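Local coordinates for protein YECBM32 (Yersinia enterocolitica, PDB 2JDA) that binds polygalacturonic acid, the backbone of pectin, as a calcium-containing carbohydrate-binding module of probable periplasmic location, at residues Gln47-Lys52 against Thr109-Lys114; Ser55-Leu60 against Ala132-Ala137; Arg69-Ser74 against Phe118-Asn123; Lys102-Pro107 against Leu139-Ile144. All blocks are in the same frame, centred on the assembly; numbering follows the deposited sequence.

Interaction 1. Residues Gln47-Lys52 against Thr109-Lys114. With GOL (glycerol), chain F.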
# COMPACT_ATOMS: atom_id res chain seq x y z
N GLN A 47 -0.43 7.84 0.65
CA GLN A 47 0.64 8.27 -0.25
C GLN A 47 1.97 8.20 0.45
O GLN A 47 2.13 8.69 1.55
CB GLN A 47 0.37 9.67 -0.76
CG GLN A 47 1.44 10.25 -1.67
CD GLN A 47 1.08 11.63 -2.14
OE1 GLN A 47 0.07 11.78 -2.82
NE2 GLN A 47 1.86 12.66 -1.74
N LEU A 48 2.90 7.52 -0.18
CA LEU A 48 4.25 7.24 0.31
C LEU A 48 5.22 8.11 -0.44
O LEU A 48 5.27 8.04 -1.70
CB LEU A 48 4.60 5.78 0.12
CG LEU A 48 3.57 4.79 0.58
CD1 LEU A 48 3.97 3.39 0.16
CD2 LEU A 48 3.32 4.88 2.06
N GLU A 49 5.96 8.94 0.27
CA GLU A 49 7.03 9.75 -0.34
C GLU A 49 8.34 9.12 0.00
O GLU A 49 8.62 8.83 1.17
CB GLU A 49 7.00 11.19 0.19
CG GLU A 49 8.10 12.08 -0.39
CD GLU A 49 8.08 13.49 0.17
OE1 GLU A 49 6.99 13.96 0.61
OE2 GLU A 49 9.17 14.15 0.07
N LEU A 50 9.14 8.84 -1.03
CA LEU A 50 10.49 8.29 -0.89
C LEU A 50 11.49 9.42 -0.70
O LEU A 50 11.21 10.57 -1.01
CB LEU A 50 10.86 7.43 -2.09
CG LEU A 50 9.82 6.36 -2.47
CD1 LEU A 50 10.30 5.57 -3.66
CD2 LEU A 50 9.54 5.45 -1.29
N ASP A 51 12.70 9.05 -0.29
CA ASP A 51 13.73 10.08 -0.06
C ASP A 51 14.14 10.79 -1.35
O ASP A 51 14.48 11.98 -1.37
CB ASP A 51 14.93 9.42 0.64
CG ASP A 51 15.62 8.36 -0.21
OD1 ASP A 51 14.97 7.37 -0.67
OD2 ASP A 51 16.87 8.45 -0.46
N LYS A 52 14.10 10.07 -2.48
CA LYS A 52 14.36 10.65 -3.78
C LYS A 52 13.66 9.85 -4.88
O LYS A 52 13.25 8.70 -4.65
CB LYS A 52 15.87 10.60 -4.10
CG LYS A 52 16.46 9.23 -3.99
CD LYS A 52 17.96 9.15 -4.33
CE LYS A 52 18.41 7.78 -3.88
NZ LYS A 52 18.20 6.72 -4.93
N THR A 109 10.32 4.77 -12.51
CA THR A 109 10.97 5.76 -11.66
C THR A 109 9.89 6.56 -10.97
O THR A 109 8.94 7.05 -11.58
CB THR A 109 11.82 6.66 -12.54
OG1 THR A 109 12.94 5.88 -13.02
CG2 THR A 109 12.38 7.82 -11.74
N ALA A 110 10.03 6.70 -9.64
CA ALA A 110 9.04 7.46 -8.88
C ALA A 110 9.66 8.03 -7.61
O ALA A 110 10.60 7.45 -7.06
CB ALA A 110 7.83 6.60 -8.52
N LYS A 111 9.10 9.16 -7.15
CA LYS A 111 9.32 9.66 -5.79
C LYS A 111 8.12 9.39 -4.88
O LYS A 111 8.28 9.34 -3.70
CB LYS A 111 9.63 11.15 -5.80
CG LYS A 111 9.96 11.75 -4.47
CD LYS A 111 10.47 13.16 -4.67
CE LYS A 111 10.64 13.90 -3.39
NZ LYS A 111 11.09 15.29 -3.68
N TYR A 112 6.94 9.20 -5.47
CA TYR A 112 5.72 9.00 -4.72
C TYR A 112 4.98 7.77 -5.24
O TYR A 112 4.87 7.55 -6.47
CB TYR A 112 4.75 10.17 -4.83
CG TYR A 112 5.34 11.50 -4.43
CD1 TYR A 112 5.19 12.00 -3.14
CD2 TYR A 112 5.97 12.31 -5.36
CE1 TYR A 112 5.73 13.24 -2.81
CE2 TYR A 112 6.49 13.55 -5.01
CZ TYR A 112 6.35 14.00 -3.72
OH TYR A 112 6.88 15.25 -3.36
N ILE A 113 4.44 7.01 -4.29
CA ILE A 113 3.55 5.89 -4.59
C ILE A 113 2.27 6.17 -3.85
O ILE A 113 2.28 6.37 -2.65
CB ILE A 113 4.18 4.53 -4.17
CG1 ILE A 113 5.49 4.24 -4.95
CG2 ILE A 113 3.15 3.39 -4.30
CD1 ILE A 113 5.24 3.85 -6.38
N LYS A 114 1.14 6.08 -4.54
CA LYS A 114 -0.16 6.32 -3.92
C LYS A 114 -1.05 5.13 -4.13
O LYS A 114 -1.20 4.68 -5.26
CB LYS A 114 -0.79 7.60 -4.44
CG LYS A 114 -2.15 7.94 -3.77
CD LYS A 114 -2.61 9.35 -4.17
CE LYS A 114 -3.09 9.53 -5.59
NZ LYS A 114 -4.58 9.41 -5.76
C1 GOL F . -5.08 12.47 -3.64
O1 GOL F . -5.27 12.08 -4.97
C2 GOL F . -4.02 13.53 -3.39
O2 GOL F . -3.88 14.59 -4.30
C3 GOL F . -2.72 12.85 -3.19
O3 GOL F . -1.69 13.73 -2.70
O HOH W 1 6.57 16.04 -0.70
O HOH W 2 9.66 16.57 -1.13
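Glu49 leaves its strand with CG anti to the backbone N (chi1 179°), while the Tyr112 ring carbon CG stands anti to its own carbonyl carbon (chi1 -56°); the two side chains then run alongside each other in the same direction. Glu49 CG lies 3.6 Å from Tyr112 CE1, and the carboxylate plane is turned 54° from the ring. Gln47, extended on the same face of the sheet, crosses the ring obliquely, its NE2 3.7 Å from Tyr112 CD1. Lys111 CG lies over one face of the ring, offset toward the rim. At the polar ends, water bridges the pairs. One water donates to Glu49 OE1 and bonds Tyr112 OH at 2.8 Å, sitting in the plane of the ring at its edge. A second donates to Glu49 OE2 and accepts from Lys111 NZ, whose direct separation from OE2 is 4.4 Å, longer than a salt bridge. A glycerol, probably from the crystallisation liquor, donates from O3 to Gln47 OE1 at 2.6 Å and accepts at O1 from Lys114 NZ, which also forms a salt bridge with Asp116. On the other face, Leu48 and Ile113 turn into the core beside Ile29 and Ile75. The backbones are joined by Leu48 N to Ile113 O at 2.8 Å, the return bond from Ile113 N, and Leu50 N to Lys111 O. Lys111 and Tyr112 both face Ser78, forming a classic beta bulge where the chain turns its corner. This is an antiparallel pair in the five-stranded sheet of the F5/8 type C beta-sandwich.

Interaction 2. Residues Ser55-Leu60 against Ala132-Ala137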
# COMPACT_ATOMS: atom_id res chain seq x y z
N SER A 55 14.26 4.00 -8.88
CA SER A 55 13.65 2.88 -9.56
C SER A 55 12.87 2.05 -8.58
O SER A 55 13.34 1.79 -7.46
CB SER A 55 14.72 2.04 -10.22
OG SER A 55 15.42 2.86 -11.15
N ILE A 56 11.66 1.70 -8.99
CA ILE A 56 10.72 0.90 -8.19
C ILE A 56 10.44 -0.39 -8.95
O ILE A 56 10.02 -0.34 -10.12
CB ILE A 56 9.37 1.63 -8.01
CG1 ILE A 56 9.52 3.10 -7.69
CG2 ILE A 56 8.48 0.86 -7.08
CD1 ILE A 56 10.12 3.29 -6.46
N GLU A 57 10.65 -1.51 -8.29
CA GLU A 57 10.44 -2.81 -8.90
C GLU A 57 9.47 -3.70 -8.17
O GLU A 57 8.97 -4.66 -8.77
CB GLU A 57 11.74 -3.55 -9.09
CG GLU A 57 12.51 -3.94 -7.91
CD GLU A 57 13.70 -4.79 -8.32
OE1 GLU A 57 14.56 -4.21 -9.07
OE2 GLU A 57 13.75 -6.01 -7.97
N ASN A 58 9.17 -3.42 -6.89
CA ASN A 58 8.14 -4.21 -6.22
C ASN A 58 7.53 -3.42 -5.08
O ASN A 58 8.10 -2.44 -4.63
CB ASN A 58 8.62 -5.59 -5.78
CG ASN A 58 9.43 -5.61 -4.56
OD1 ASN A 58 9.05 -5.05 -3.54
ND2 ASN A 58 10.59 -6.29 -4.64
N ILE A 59 6.35 -3.86 -4.66
CA ILE A 59 5.70 -3.34 -3.45
C ILE A 59 5.28 -4.55 -2.63
O ILE A 59 4.58 -5.43 -3.11
CB ILE A 59 4.50 -2.47 -3.82
CG1 ILE A 59 4.94 -1.21 -4.57
CG2 ILE A 59 3.71 -2.14 -2.56
CD1 ILE A 59 3.83 -0.53 -5.43
N LEU A 60 5.67 -4.55 -1.36
CA LEU A 60 5.17 -5.49 -0.36
C LEU A 60 3.94 -4.86 0.30
O LEU A 60 4.02 -3.76 0.80
CB LEU A 60 6.25 -5.77 0.68
CG LEU A 60 5.76 -6.56 1.92
CD1 LEU A 60 5.46 -8.00 1.60
CD2 LEU A 60 6.77 -6.48 3.05
N ALA A 132 5.93 -1.82 1.99
CA ALA A 132 7.35 -1.51 1.75
C ALA A 132 7.59 -1.48 0.23
O ALA A 132 6.86 -2.14 -0.53
CB ALA A 132 8.26 -2.49 2.42
N ILE A 133 8.61 -0.77 -0.19
CA ILE A 133 8.92 -0.59 -1.61
C ILE A 133 10.30 -1.26 -1.85
O ILE A 133 11.24 -1.05 -1.10
CB ILE A 133 8.98 0.88 -1.96
CG1 ILE A 133 7.68 1.63 -1.54
CG2 ILE A 133 9.41 1.06 -3.39
CD1 ILE A 133 6.55 1.14 -2.15
N ASN A 134 10.38 -2.07 -2.88
CA ASN A 134 11.59 -2.82 -3.22
C ASN A 134 12.03 -3.75 -2.06
O ASN A 134 13.16 -3.68 -1.56
CB ASN A 134 12.70 -1.85 -3.59
CG ASN A 134 12.43 -1.11 -4.87
OD1 ASN A 134 11.57 -1.49 -5.67
ND2 ASN A 134 13.22 -0.05 -5.11
N SER A 135 11.09 -4.60 -1.64
CA SER A 135 11.30 -5.55 -0.57
C SER A 135 12.04 -6.79 -1.04
O SER A 135 11.85 -7.26 -2.14
CB SER A 135 9.94 -5.95 -0.07
OG SER A 135 9.97 -6.96 0.93
N ALA A 136 12.87 -7.31 -0.14
CA ALA A 136 13.49 -8.62 -0.31
C ALA A 136 12.69 -9.78 0.32
O ALA A 136 13.19 -10.89 0.42
CB ALA A 136 14.90 -8.58 0.25
N ALA A 137 11.44 -9.54 0.71
CA ALA A 137 10.61 -10.60 1.30
C ALA A 137 10.63 -11.86 0.44
O ALA A 137 10.59 -11.79 -0.78
CB ALA A 137 9.23 -10.12 1.49
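Asn58 and Asn134 carry most of the polar traffic between these segments, each side-chain amide bonding to the opposite backbone. Asn134 OD1 accepts a nearly straight bond from Glu57 N at 2.8 Å, in the plane of its carbonyl, and a weak one from Asn58 N. From the same amide, ND2 donates to Ser55 O at 3.0 Å, only 2° out of the amide plane. Asn58 replies with both ends of its own amide: OD1 takes the N-H of Ser135 at 2.8 Å, and ND2 gives to Ser135 O, meeting a lone pair of that carbonyl. Its CG sits between the backbone N and the carbonyl carbon (chi1 78°), on the side of Ser135, whose N and O are both bonded.

Among main-chain bonds, Leu60 and Ala132 form an antiparallel hydrogen-bonded pair, with Leu60 N to Ala132 O at 2.8 Å and Ala132 N to Leu60 O at 3.0 Å, and Asn134 N donates to Asn58 O.

Apolar contacts lie on both faces. On the inner one Ile133 CG2 meets Ile56 CG2 at 3.8 Å, while its CD1 runs alongside Ile59 to touch CG1 at 3.7 Å; Phe105 and Leu48 extend this core. On the other, Leu60 CB packs against the CB atoms of Ala132 and Ser135.

Past Ile133 the strand ends: Asn134 takes positive phi and psi, and Ser135 OG accepts from Ala137 N in an ST turn. Asparagine amides thus carry on the pairing as the antiparallel pairing of strands 53-63 and 125-133 in this beta-sandwich gives way to a turn.

Interaction 3. Residues Arg69-Ser74 against Phe118-Asn123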
# COMPACT_ATOMS: atom_id res chain seq x y z
N ARG A 69 -10.62 -10.77 4.73
CA ARG A 69 -10.99 -9.55 4.06
C ARG A 69 -10.03 -9.30 2.90
O ARG A 69 -8.80 -9.22 3.12
CB ARG A 69 -10.84 -8.34 5.01
CG ARG A 69 -11.57 -8.52 6.31
CD ARG A 69 -11.49 -7.32 7.16
NE ARG A 69 -12.23 -7.53 8.39
CZ ARG A 69 -12.25 -6.65 9.38
NH1 ARG A 69 -11.58 -5.51 9.28
NH2 ARG A 69 -12.94 -6.94 10.48
N LYS A 70 -10.60 -9.15 1.70
CA LYS A 70 -9.81 -8.79 0.51
C LYS A 70 -9.99 -7.30 0.23
O LYS A 70 -11.08 -6.82 0.06
CB LYS A 70 -10.33 -9.57 -0.70
CG LYS A 70 -10.11 -11.05 -0.62
CD LYS A 70 -10.23 -11.69 -1.98
CE LYS A 70 -11.56 -12.20 -2.20
NZ LYS A 70 -11.50 -13.65 -1.85
N LEU A 71 -8.88 -6.58 0.22
CA LEU A 71 -8.85 -5.14 0.01
C LEU A 71 -8.85 -4.85 -1.47
O LEU A 71 -8.05 -5.43 -2.22
CB LEU A 71 -7.58 -4.58 0.65
CG LEU A 71 -7.33 -3.08 0.48
CD1 LEU A 71 -8.30 -2.29 1.26
CD2 LEU A 71 -5.91 -2.80 0.91
N LYS A 72 -9.71 -3.94 -1.88
CA LYS A 72 -9.79 -3.46 -3.23
C LYS A 72 -8.97 -2.19 -3.31
O LYS A 72 -9.16 -1.28 -2.49
CB LYS A 72 -11.22 -3.17 -3.62
CG LYS A 72 -12.15 -4.31 -3.43
CD LYS A 72 -13.59 -3.93 -3.76
CE LYS A 72 -14.64 -4.72 -2.96
NZ LYS A 72 -15.66 -3.68 -2.56
N PHE A 73 -8.08 -2.08 -4.30
CA PHE A 73 -7.21 -0.93 -4.42
C PHE A 73 -6.60 -0.77 -5.78
O PHE A 73 -6.61 -1.69 -6.58
CB PHE A 73 -6.10 -0.99 -3.35
CG PHE A 73 -5.07 -2.09 -3.56
CD1 PHE A 73 -3.76 -1.78 -3.94
CD2 PHE A 73 -5.38 -3.43 -3.40
CE1 PHE A 73 -2.86 -2.76 -4.15
CE2 PHE A 73 -4.46 -4.42 -3.64
CZ PHE A 73 -3.17 -4.06 -3.99
N SER A 74 -6.04 0.42 -5.99
CA SER A 74 -5.28 0.81 -7.16
C SER A 74 -3.96 1.42 -6.74
O SER A 74 -3.89 1.97 -5.66
CB SER A 74 -6.06 1.80 -8.05
OG SER A 74 -7.26 1.20 -8.50
N PHE A 118 -10.55 1.08 -1.72
CA PHE A 118 -12.01 1.03 -1.91
C PHE A 118 -12.71 0.16 -0.89
O PHE A 118 -13.87 -0.25 -1.12
CB PHE A 118 -12.35 0.57 -3.34
CG PHE A 118 -11.65 1.36 -4.41
CD1 PHE A 118 -12.16 2.54 -4.85
CD2 PHE A 118 -10.46 0.94 -4.94
CE1 PHE A 118 -11.47 3.29 -5.79
CE2 PHE A 118 -9.78 1.69 -5.92
CZ PHE A 118 -10.27 2.87 -6.29
N GLY A 119 -12.05 -0.12 0.26
CA GLY A 119 -12.60 -1.01 1.27
C GLY A 119 -12.39 -2.44 0.92
O GLY A 119 -11.62 -2.78 0.01
N THR A 120 -13.09 -3.32 1.64
CA THR A 120 -12.96 -4.75 1.41
C THR A 120 -14.29 -5.32 0.99
O THR A 120 -15.32 -4.60 0.79
CB THR A 120 -12.46 -5.49 2.64
OG1 THR A 120 -13.47 -5.48 3.70
CG2 THR A 120 -11.24 -4.87 3.23
N ASP A 121 -14.26 -6.65 0.78
CA ASP A 121 -15.49 -7.42 0.54
C ASP A 121 -16.34 -7.64 1.76
O ASP A 121 -17.43 -8.22 1.64
CB ASP A 121 -15.13 -8.75 -0.17
CG ASP A 121 -14.15 -9.64 0.62
OD1 ASP A 121 -13.42 -9.17 1.54
OD2 ASP A 121 -14.03 -10.88 0.37
N VAL A 122 -15.87 -7.24 2.94
CA VAL A 122 -16.60 -7.37 4.22
C VAL A 122 -17.22 -6.07 4.70
O VAL A 122 -18.27 -6.09 5.31
CB VAL A 122 -15.67 -7.93 5.35
CG1 VAL A 122 -16.34 -7.83 6.75
CG2 VAL A 122 -15.34 -9.31 5.00
N ASN A 123 -16.51 -4.95 4.54
CA ASN A 123 -17.01 -3.66 4.97
C ASN A 123 -16.24 -2.55 4.29
O ASN A 123 -15.43 -2.84 3.43
CB ASN A 123 -17.15 -3.48 6.51
CG ASN A 123 -15.87 -3.49 7.27
OD1 ASN A 123 -14.90 -2.85 6.89
ND2 ASN A 123 -15.89 -4.14 8.43
O HOH W 3 -13.57 -3.27 10.74
O HOH W 4 -15.76 -2.07 -0.14
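Backbone hydrogen bonds hold the middle of this contact: Lys72 N gives a nearly straight bond to Gly119 O at 2.9 Å, and Phe118 N donates to Lys72 O at 2.8 Å. Gly119 has a positive phi of 81°, and a CB there would be crowded by Asn123 O. Farther along, Asp121 joins in with its side chain. Its OD1 accepts from Lys70 N at 2.8 Å, the donor lying above the carboxylate plane, while Asp121 N makes a longer bond to Lys70 O. Thr120 OG1 accepts from Val122 N and from Asn123 N, an ST turn and ST motif in one.

Van der Waals contacts flank these bonds. The edge of the Phe118 ring meets Ser74 OG, 3.6 Å from CE2, and Phe73 CA near CD2; the Ser74 hydroxyl is hydrogen-bonded to Gly90 N. Arg69 CB touches Thr120 CG2 at 3.9 Å, and the Arg69 side chain crosses Val122 at about a right angle, CG against CG2.

Lys72 NZ reaches Thr120 O weakly, and a water oxygen accepts from Lys72 NZ at 2.9 Å while donating to Phe118 O and Thr120 O. Lys70 NZ, weakly bonded to Ser95 OG, stands 4.4 Å from Asp121 OD2, beyond a salt bridge, so their attraction is probably modest; within the contact the carboxylate's hydrogen bond comes from Lys70 N.

Interaction 4. Residues Lys102-Pro107 against Leu139-Ile144. With SO4 (sulfate ion), chain H.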
# COMPACT_ATOMS: atom_id res chain seq x y z
N LYS A 102 4.00 -9.84 -2.48
CA LYS A 102 5.03 -9.07 -3.17
C LYS A 102 4.50 -8.83 -4.58
O LYS A 102 4.44 -9.74 -5.41
CB LYS A 102 6.33 -9.88 -3.21
CG LYS A 102 7.47 -9.17 -3.88
CD LYS A 102 8.79 -9.94 -3.77
CE LYS A 102 8.97 -10.93 -4.82
NZ LYS A 102 10.49 -11.18 -4.94
N LEU A 103 4.12 -7.60 -4.83
CA LEU A 103 3.56 -7.18 -6.11
C LEU A 103 4.67 -6.72 -7.00
O LEU A 103 5.50 -5.90 -6.58
CB LEU A 103 2.56 -6.03 -5.90
CG LEU A 103 1.49 -6.24 -4.83
CD1 LEU A 103 0.63 -5.01 -4.75
CD2 LEU A 103 0.70 -7.50 -5.05
N THR A 104 4.66 -7.20 -8.24
CA THR A 104 5.72 -6.83 -9.21
C THR A 104 5.10 -6.28 -10.49
O THR A 104 3.93 -6.48 -10.76
CB THR A 104 6.64 -8.01 -9.52
OG1 THR A 104 5.89 -9.06 -10.13
CG2 THR A 104 7.27 -8.57 -8.28
N PHE A 105 5.93 -5.60 -11.28
CA PHE A 105 5.46 -4.81 -12.39
C PHE A 105 6.71 -4.33 -13.13
O PHE A 105 7.84 -4.38 -12.62
CB PHE A 105 4.64 -3.60 -11.92
CG PHE A 105 5.17 -2.97 -10.66
CD1 PHE A 105 6.22 -2.09 -10.70
CD2 PHE A 105 4.65 -3.33 -9.43
CE1 PHE A 105 6.72 -1.52 -9.52
CE2 PHE A 105 5.14 -2.81 -8.28
CZ PHE A 105 6.20 -1.90 -8.31
N THR A 106 6.51 -3.90 -14.36
CA THR A 106 7.58 -3.25 -15.13
C THR A 106 8.17 -2.13 -14.27
O THR A 106 7.40 -1.24 -13.82
CB THR A 106 7.00 -2.64 -16.40
OG1 THR A 106 6.63 -3.69 -17.31
CG2 THR A 106 8.04 -1.81 -17.11
N PRO A 107 9.46 -2.11 -14.03
CA PRO A 107 10.02 -1.05 -13.20
C PRO A 107 9.78 0.33 -13.74
O PRO A 107 9.83 0.59 -14.91
CB PRO A 107 11.50 -1.39 -13.13
CG PRO A 107 11.52 -2.89 -13.34
CD PRO A 107 10.46 -3.17 -14.30
N LEU A 139 8.70 -14.15 -0.74
CA LEU A 139 7.35 -14.38 -1.14
C LEU A 139 7.32 -14.47 -2.66
O LEU A 139 8.15 -13.83 -3.33
CB LEU A 139 6.49 -13.18 -0.75
CG LEU A 139 6.31 -12.91 0.75
CD1 LEU A 139 5.57 -11.62 0.88
CD2 LEU A 139 5.55 -14.05 1.40
N PRO A 140 6.41 -15.27 -3.23
CA PRO A 140 6.35 -15.35 -4.70
C PRO A 140 5.94 -14.00 -5.31
O PRO A 140 5.09 -13.29 -4.77
CB PRO A 140 5.28 -16.39 -4.96
CG PRO A 140 4.41 -16.34 -3.82
CD PRO A 140 5.34 -16.09 -2.61
N SER A 141 6.50 -13.67 -6.47
CA SER A 141 6.09 -12.48 -7.17
C SER A 141 4.68 -12.63 -7.69
O SER A 141 4.35 -13.65 -8.29
CB SER A 141 7.02 -12.25 -8.34
OG SER A 141 8.31 -11.88 -7.91
N ARG A 142 3.85 -11.62 -7.46
CA ARG A 142 2.54 -11.49 -8.08
C ARG A 142 2.60 -10.31 -9.04
O ARG A 142 2.63 -9.16 -8.64
CB ARG A 142 1.44 -11.27 -7.06
CG ARG A 142 0.08 -11.04 -7.65
CD ARG A 142 -0.94 -10.67 -6.62
NE ARG A 142 -2.14 -10.18 -7.25
CZ ARG A 142 -3.20 -9.73 -6.58
NH1 ARG A 142 -3.22 -9.74 -5.24
NH2 ARG A 142 -4.24 -9.27 -7.26
N ALA A 143 2.68 -10.63 -10.33
CA ALA A 143 2.78 -9.57 -11.33
C ALA A 143 1.41 -8.91 -11.48
O ALA A 143 0.41 -9.59 -11.68
CB ALA A 143 3.27 -10.12 -12.66
N ILE A 144 1.35 -7.57 -11.40
CA ILE A 144 0.05 -6.89 -11.36
C ILE A 144 -0.37 -6.22 -12.61
O ILE A 144 -1.58 -5.91 -12.77
CB ILE A 144 -0.10 -5.92 -10.17
CG1 ILE A 144 0.98 -4.83 -10.22
CG2 ILE A 144 -0.02 -6.69 -8.88
CD1 ILE A 144 0.82 -3.76 -9.16
S SO4 H . 9.93 -15.17 -7.49
O1 SO4 H . 8.59 -15.62 -7.21
O2 SO4 H . 10.00 -13.71 -7.26
O3 SO4 H . 10.81 -15.80 -6.49
O4 SO4 H . 10.20 -15.35 -8.83
O HOH W 5 3.10 -12.64 -3.08
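Lys102-Phe105 and Ser141-Ala143 pair as parallel strands, their short axes 46° apart, joined by Arg142 N to Lys102 O at 2.8 Å, Thr104 N to Arg142 O and Ile144 N to Thr104 O. In the beta-sandwich of this F5/8 type C domain the C-terminal strand is thereby added in parallel to a sheet whose other pairings are antiparallel. Leu103 and Arg142 fall on one face and extend together, flank against flank, with Leu103 CD2 3.9 Å from Arg142 CD. The guanidinium end goes beyond this contact, to a salt bridge with Glu101. Ile144 crosses Leu103 at about a right angle, bringing its CG2 to 4.0 Å from CD2. Its CG1 sits between the backbone N and the carbonyl carbon (chi1 60°), and CD1 continues alongside Phe105 to lie 3.9 Å from CD2 of the ring. Ile75 and Leu91 close in on Ile144 here. On the opposite face, Thr104 presents CG2 to the hydroxymethyl of Ser141 and OG1 to Ala143. Lys102 bends at chi3 (86°), and its CE passes 3.4 Å from Leu139 O and also touches Ser141 OG. A water links Lys102 N to Pro140 O. A sulfate, probably from the crystallisation liquor, is bound by Ser141 N and only weakly by Lys102 NZ; Ser141 OG donates to its O2 at 2.6 Å.

Interactions 1 and 2, centres about 12 Å apart, meet in the core of the sandwich: Leu50 CD1 lies 3.6 Å from Ile56 CD1, and Leu48 CD1 lies 4.1 Å from Ile133 CD1. Interaction 4 joins interaction 2 through the sheet, with Ile59 O 2.8 Å from Leu103 N, a probable hydrogen bond. Interaction 3 shares strand 112-120 with interaction 1, yet their centres are about 23 Å apart, on opposite sides of the chain's centre; it touches interaction 4 where Phe73 CZ packs on Leu103 CD1. The calcium ion, held by Asn28, Asp31, Asp33, Thr36, Asn129 and Glu130, is about 10 Å from the side chain of Ala132 and about 11 Å from that of Leu48.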